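Local coordinates for protein Snx21 (Mus musculus, PDB 4YMR), which binds membranes enriched in phosphatidylinositol 3-phosphate and phosphatidylinositol 4,5-bisphosphate and may take part in intracellular trafficking, this chain being its C-terminal PXB/TPR domain, at residues A[53-57]-A[79-84]; A[92-98]-A[131-137]. One frame throughout, in Å; residues are numbered along the deposited sequence.

Interaction 1 of 2, residues A[53-57]-A[79-84]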
# COMPACT_ATOMS: atom_id res chain seq x y z
N PRO A 53 6.02 3.97 -1.77
CA PRO A 53 6.68 4.65 -2.89
C PRO A 53 5.91 5.89 -3.33
O PRO A 53 6.50 6.95 -3.48
CB PRO A 53 6.68 3.58 -3.99
CG PRO A 53 6.72 2.33 -3.25
CD PRO A 53 5.84 2.54 -2.06
N LEU A 54 4.60 5.76 -3.50
CA LEU A 54 3.75 6.87 -3.87
C LEU A 54 3.81 8.03 -2.88
O LEU A 54 3.83 9.19 -3.29
CB LEU A 54 2.31 6.38 -4.07
CG LEU A 54 2.15 5.51 -5.33
CD1 LEU A 54 0.73 4.98 -5.43
CD2 LEU A 54 2.48 6.33 -6.57
N LEU A 55 3.84 7.72 -1.58
CA LEU A 55 3.98 8.75 -0.56
C LEU A 55 5.33 9.48 -0.70
O LEU A 55 5.42 10.70 -0.56
CB LEU A 55 3.86 8.17 0.85
CG LEU A 55 3.85 9.25 1.92
CD1 LEU A 55 2.42 9.69 2.18
CD2 LEU A 55 4.49 8.78 3.20
N THR A 56 6.37 8.70 -0.96
CA THR A 56 7.69 9.25 -1.20
C THR A 56 7.73 10.19 -2.40
O THR A 56 8.25 11.30 -2.31
CB THR A 56 8.69 8.12 -1.44
OG1 THR A 56 8.59 7.16 -0.38
CG2 THR A 56 10.10 8.67 -1.52
N LEU A 57 7.17 9.75 -3.51
CA LEU A 57 7.10 10.57 -4.72
C LEU A 57 6.23 11.81 -4.51
O LEU A 57 6.50 12.89 -5.05
CB LEU A 57 6.55 9.74 -5.87
CG LEU A 57 7.50 8.68 -6.41
CD1 LEU A 57 6.75 7.71 -7.30
CD2 LEU A 57 8.63 9.33 -7.15
N LYS A 79 6.69 9.21 -12.75
CA LYS A 79 7.03 7.95 -12.10
C LYS A 79 5.81 7.39 -11.36
O LYS A 79 5.50 6.21 -11.46
CB LYS A 79 8.22 8.13 -11.16
CG LYS A 79 8.77 6.82 -10.62
CD LYS A 79 8.97 5.81 -11.75
CE LYS A 79 9.31 4.43 -11.21
NZ LYS A 79 9.28 3.38 -12.27
N ALA A 80 5.10 8.28 -10.67
CA ALA A 80 3.94 7.88 -9.89
C ALA A 80 2.84 7.31 -10.77
O ALA A 80 2.27 6.27 -10.47
CB ALA A 80 3.42 9.07 -9.07
N LEU A 81 2.55 8.01 -11.86
CA LEU A 81 1.47 7.61 -12.76
C LEU A 81 1.78 6.28 -13.44
O LEU A 81 0.88 5.49 -13.67
CB LEU A 81 1.18 8.73 -13.77
CG LEU A 81 0.59 9.99 -13.13
CD1 LEU A 81 0.52 11.14 -14.10
CD2 LEU A 81 -0.78 9.66 -12.56
N GLN A 82 3.06 6.04 -13.75
CA GLN A 82 3.50 4.72 -14.18
C GLN A 82 3.19 3.65 -13.15
O GLN A 82 2.54 2.66 -13.46
CB GLN A 82 4.99 4.71 -14.47
CG GLN A 82 5.41 5.45 -15.70
CD GLN A 82 6.92 5.52 -15.83
OE1 GLN A 82 7.63 4.76 -15.16
NE2 GLN A 82 7.41 6.45 -16.67
N LEU A 83 3.67 3.84 -11.92
CA LEU A 83 3.35 2.88 -10.86
C LEU A 83 1.84 2.66 -10.74
O LEU A 83 1.38 1.52 -10.69
CB LEU A 83 3.95 3.31 -9.51
CG LEU A 83 5.48 3.29 -9.38
CD1 LEU A 83 5.90 3.80 -8.00
CD2 LEU A 83 6.04 1.91 -9.63
N LEU A 84 1.07 3.75 -10.71
CA LEU A 84 -0.39 3.67 -10.60
C LEU A 84 -1.03 2.98 -11.79
O LEU A 84 -2.05 2.31 -11.66
CB LEU A 84 -1.01 5.07 -10.42
CG LEU A 84 -0.78 5.71 -9.06
CD1 LEU A 84 -1.04 7.22 -9.10
CD2 LEU A 84 -1.66 5.03 -8.02

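Interaction 2 of 2, residues A[92-98]-A[131-137]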
# COMPACT_ATOMS: atom_id res chain seq x y z
N PHE A 92 0.24 -8.76 -0.66
CA PHE A 92 -0.66 -9.63 0.11
C PHE A 92 -1.77 -10.34 -0.68
O PHE A 92 -2.49 -11.14 -0.11
CB PHE A 92 -1.27 -8.85 1.27
CG PHE A 92 -0.49 -8.98 2.55
CD1 PHE A 92 -0.18 -10.23 3.05
CD2 PHE A 92 -0.05 -7.85 3.22
CE1 PHE A 92 0.55 -10.36 4.23
CE2 PHE A 92 0.68 -7.97 4.40
CZ PHE A 92 0.98 -9.23 4.90
N LEU A 93 -1.91 -10.06 -1.98
CA LEU A 93 -2.99 -10.68 -2.74
C LEU A 93 -2.73 -12.16 -3.04
O LEU A 93 -3.62 -13.01 -2.90
CB LEU A 93 -3.31 -9.89 -4.03
CG LEU A 93 -4.29 -10.63 -4.95
CD1 LEU A 93 -5.68 -10.74 -4.30
CD2 LEU A 93 -4.40 -10.02 -6.34
N ALA A 94 -1.50 -12.46 -3.45
CA ALA A 94 -1.13 -13.85 -3.68
C ALA A 94 -1.15 -14.72 -2.40
O ALA A 94 -1.67 -15.82 -2.43
CB ALA A 94 0.22 -13.96 -4.42
N PRO A 95 -0.58 -14.22 -1.27
CA PRO A 95 -0.60 -14.99 -0.02
C PRO A 95 -2.00 -15.27 0.52
O PRO A 95 -2.23 -16.33 1.11
CB PRO A 95 0.16 -14.07 0.95
CG PRO A 95 1.04 -13.27 0.10
CD PRO A 95 0.32 -13.06 -1.17
N PHE A 96 -2.91 -14.32 0.33
CA PHE A 96 -4.30 -14.54 0.70
C PHE A 96 -5.07 -15.50 -0.22
O PHE A 96 -5.81 -16.36 0.26
CB PHE A 96 -5.05 -13.21 0.92
CG PHE A 96 -4.87 -12.64 2.29
CD1 PHE A 96 -5.40 -13.27 3.41
CD2 PHE A 96 -4.16 -11.47 2.47
CE1 PHE A 96 -5.22 -12.74 4.68
CE2 PHE A 96 -3.97 -10.94 3.73
CZ PHE A 96 -4.50 -11.58 4.84
N LEU A 97 -4.88 -15.37 -1.53
CA LEU A 97 -5.46 -16.34 -2.45
C LEU A 97 -5.05 -17.75 -2.03
O LEU A 97 -5.90 -18.62 -1.90
CB LEU A 97 -5.11 -16.05 -3.92
CG LEU A 97 -5.82 -14.83 -4.53
CD1 LEU A 97 -5.38 -14.54 -5.95
CD2 LEU A 97 -7.35 -14.95 -4.47
N GLU A 98 -3.76 -17.95 -1.79
CA GLU A 98 -3.24 -19.26 -1.39
C GLU A 98 -3.84 -19.73 -0.05
O GLU A 98 -4.25 -20.89 0.09
CB GLU A 98 -1.71 -19.25 -1.35
CG GLU A 98 -1.07 -20.49 -0.71
CD GLU A 98 -1.27 -21.75 -1.53
OE1 GLU A 98 -0.94 -21.73 -2.74
OE2 GLU A 98 -1.77 -22.77 -0.98
N PRO A 131 3.42 -19.31 -4.51
CA PRO A 131 3.42 -17.89 -4.14
C PRO A 131 3.99 -17.74 -2.73
O PRO A 131 4.05 -18.74 -2.02
CB PRO A 131 1.94 -17.52 -4.15
CG PRO A 131 1.21 -18.82 -3.95
CD PRO A 131 2.06 -19.88 -4.58
N PRO A 132 4.42 -16.54 -2.34
CA PRO A 132 4.87 -16.31 -0.96
C PRO A 132 3.73 -16.62 -0.01
O PRO A 132 2.58 -16.62 -0.42
CB PRO A 132 5.16 -14.81 -0.92
CG PRO A 132 5.43 -14.44 -2.32
CD PRO A 132 4.53 -15.31 -3.15
N SER A 133 4.03 -16.89 1.25
CA SER A 133 2.95 -17.27 2.13
C SER A 133 2.61 -16.14 3.08
O SER A 133 3.37 -15.18 3.22
CB SER A 133 3.26 -18.55 2.90
OG SER A 133 4.15 -18.30 3.96
N LEU A 134 1.45 -16.27 3.72
CA LEU A 134 0.96 -15.31 4.68
C LEU A 134 1.96 -15.15 5.81
O LEU A 134 2.30 -14.03 6.21
CB LEU A 134 -0.40 -15.78 5.20
CG LEU A 134 -1.54 -14.77 5.21
CD1 LEU A 134 -1.52 -13.88 4.00
CD2 LEU A 134 -2.86 -15.50 5.32
N LYS A 135 2.47 -16.28 6.29
CA LYS A 135 3.46 -16.33 7.36
C LYS A 135 4.81 -15.73 6.94
O LYS A 135 5.44 -15.02 7.73
CB LYS A 135 3.62 -17.78 7.81
CG LYS A 135 4.21 -17.96 9.21
CD LYS A 135 3.79 -19.32 9.78
CE LYS A 135 4.32 -19.53 11.18
NZ LYS A 135 4.21 -20.96 11.61
N GLU A 136 5.25 -16.04 5.72
CA GLU A 136 6.49 -15.47 5.17
C GLU A 136 6.47 -13.94 5.20
O GLU A 136 7.38 -13.30 5.72
CB GLU A 136 6.74 -15.96 3.74
CG GLU A 136 7.95 -15.29 3.06
CD GLU A 136 8.19 -15.79 1.62
OE1 GLU A 136 7.56 -16.79 1.22
OE2 GLU A 136 9.01 -15.17 0.90
N LEU A 137 5.42 -13.37 4.62
CA LEU A 137 5.29 -11.92 4.55
C LEU A 137 5.06 -11.31 5.93
O LEU A 137 5.51 -10.20 6.21
CB LEU A 137 4.16 -11.52 3.60
CG LEU A 137 4.65 -11.22 2.18
CD1 LEU A 137 5.31 -12.43 1.59
CD2 LEU A 137 3.49 -10.78 1.30
O HOH W 1 -0.55 -18.51 2.15

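Interaction 1 of 2, residues A[53-57]-A[79-84]
Leu54 and Leu84 meet because both place CG opposite the carbonyl carbon and beside the backbone N (chi1 -70° and -72°), and from their places on the two helices this brings the ends of the side chains together. Their branches cross at a slant, with Leu54 CD1 3.5 Å from Leu84 CD2. The other methyl, Leu54 CD2, rests on Ala80 CB at 3.8 Å. Ala80 suits this place, where the small methyl lets two leucines from the facing helix close on its backbone. The other is Leu57, whose CD1 comes within 3.8 Å of Ala80 N and also touches Ala80 CB. The same Leu57 CD1 meets Leu83 CD1 at 4.1 Å. Leu83 CD1 lies equally far, 4.1 Å, from Pro53 CB, so it touches two residues one turn apart on helix 52-66. At the margin, Lys79 turns the aliphatic start of its chain to the contact, with CG 4.0 Å from Leu57 CD1, while its amine leads away. Replacing Leu54 by an alanine would probably open a gap between the helices, taking from Leu84 CD2 its close partner and leaving Ala80 CB with Leu57 alone of its two leucines.

The two helices run antiparallel (161° between the short axes, 10.1 Å at closest approach), a helical hairpin of the kind from which tetratricopeptide folds are built. Helix 27-43 lies behind it, Trp38 touching Pro53 and Leu57. In the domain-swapped dimer, His90 of the second subunit packs on Leu54 and Leu84, and Phe96 of that subunit on Ala80. The side chains meet through aliphatic carbon, and the polar backbone atoms they touch make no bond across the contact, so its hold must come from close fit and exclusion of water.

Interaction 2 of 2, residues A[92-98]-A[131-137]
Leu137 meets Phe92 from its first side-chain carbon onward: Leu137 CB lies 3.8 Å from Phe92 CE1, and the chain then runs past the ring in the opposite direction to the phenylalanine. Beyond CG, Leu137 CD2 ends over one face of that ring, displaced toward its rim, and reaches Pro95 CG at 3.7 Å. Leu134 works one turn earlier. Leu134 CD1 stands almost exactly over the centre of the Phe96 ring, 3.6 Å from the centroid and 3° off the normal, a clear CH-pi contact; CD2 leans toward Phe96 CE1. Leu134 CD1 also touches Pro95 CB at 3.5 Å and Phe92 CD1 at 4.0 Å, so three residues meet this one methyl. Pro95 suits the first turn of helix 93-106, where its missing N-H costs no helical bond. A water accepts weakly from Leu134 N and donates to Pro95 O at 2.9 Å. Ser133 caps the second helix, its OG accepting from Glu136 N at 3.1 Å. Pro131 CB packs on Ala94 CB. With CG anti to the backbone N (chi1 170°) and a bend at the next bond, Glu98 brings OE1 to Pro131 CG, while its carboxylate forms a salt bridge with Arg102. In this all-helical domain, helix 112-122 touches Leu93, Leu97 and Pro131, while Val62 and Ala58 of the second subunit pack on Leu134 and Phe92 respectively.

Along the chain from the N terminus, helices 12-24 and 27-43 come first. Interaction 1 then closes the hairpin of helices 52-66 and 70-85. A linker leads to helix 93-106, and interaction 2 closes a longer loop that includes helix 112-122 by bringing the start of helix 134-140 back to it. The loops follow in series, neither nesting nor crossing, and within one chain their centres lie 24 Å apart. In the domain-swapped dimer, the region of each contact packs against the other subunit's: Lys135, in segment 131-137, forms a salt bridge with Glu66 of the second subunit, at the end of that chain's helix 52-66, so each N-terminal half meets its partner's C-terminal half.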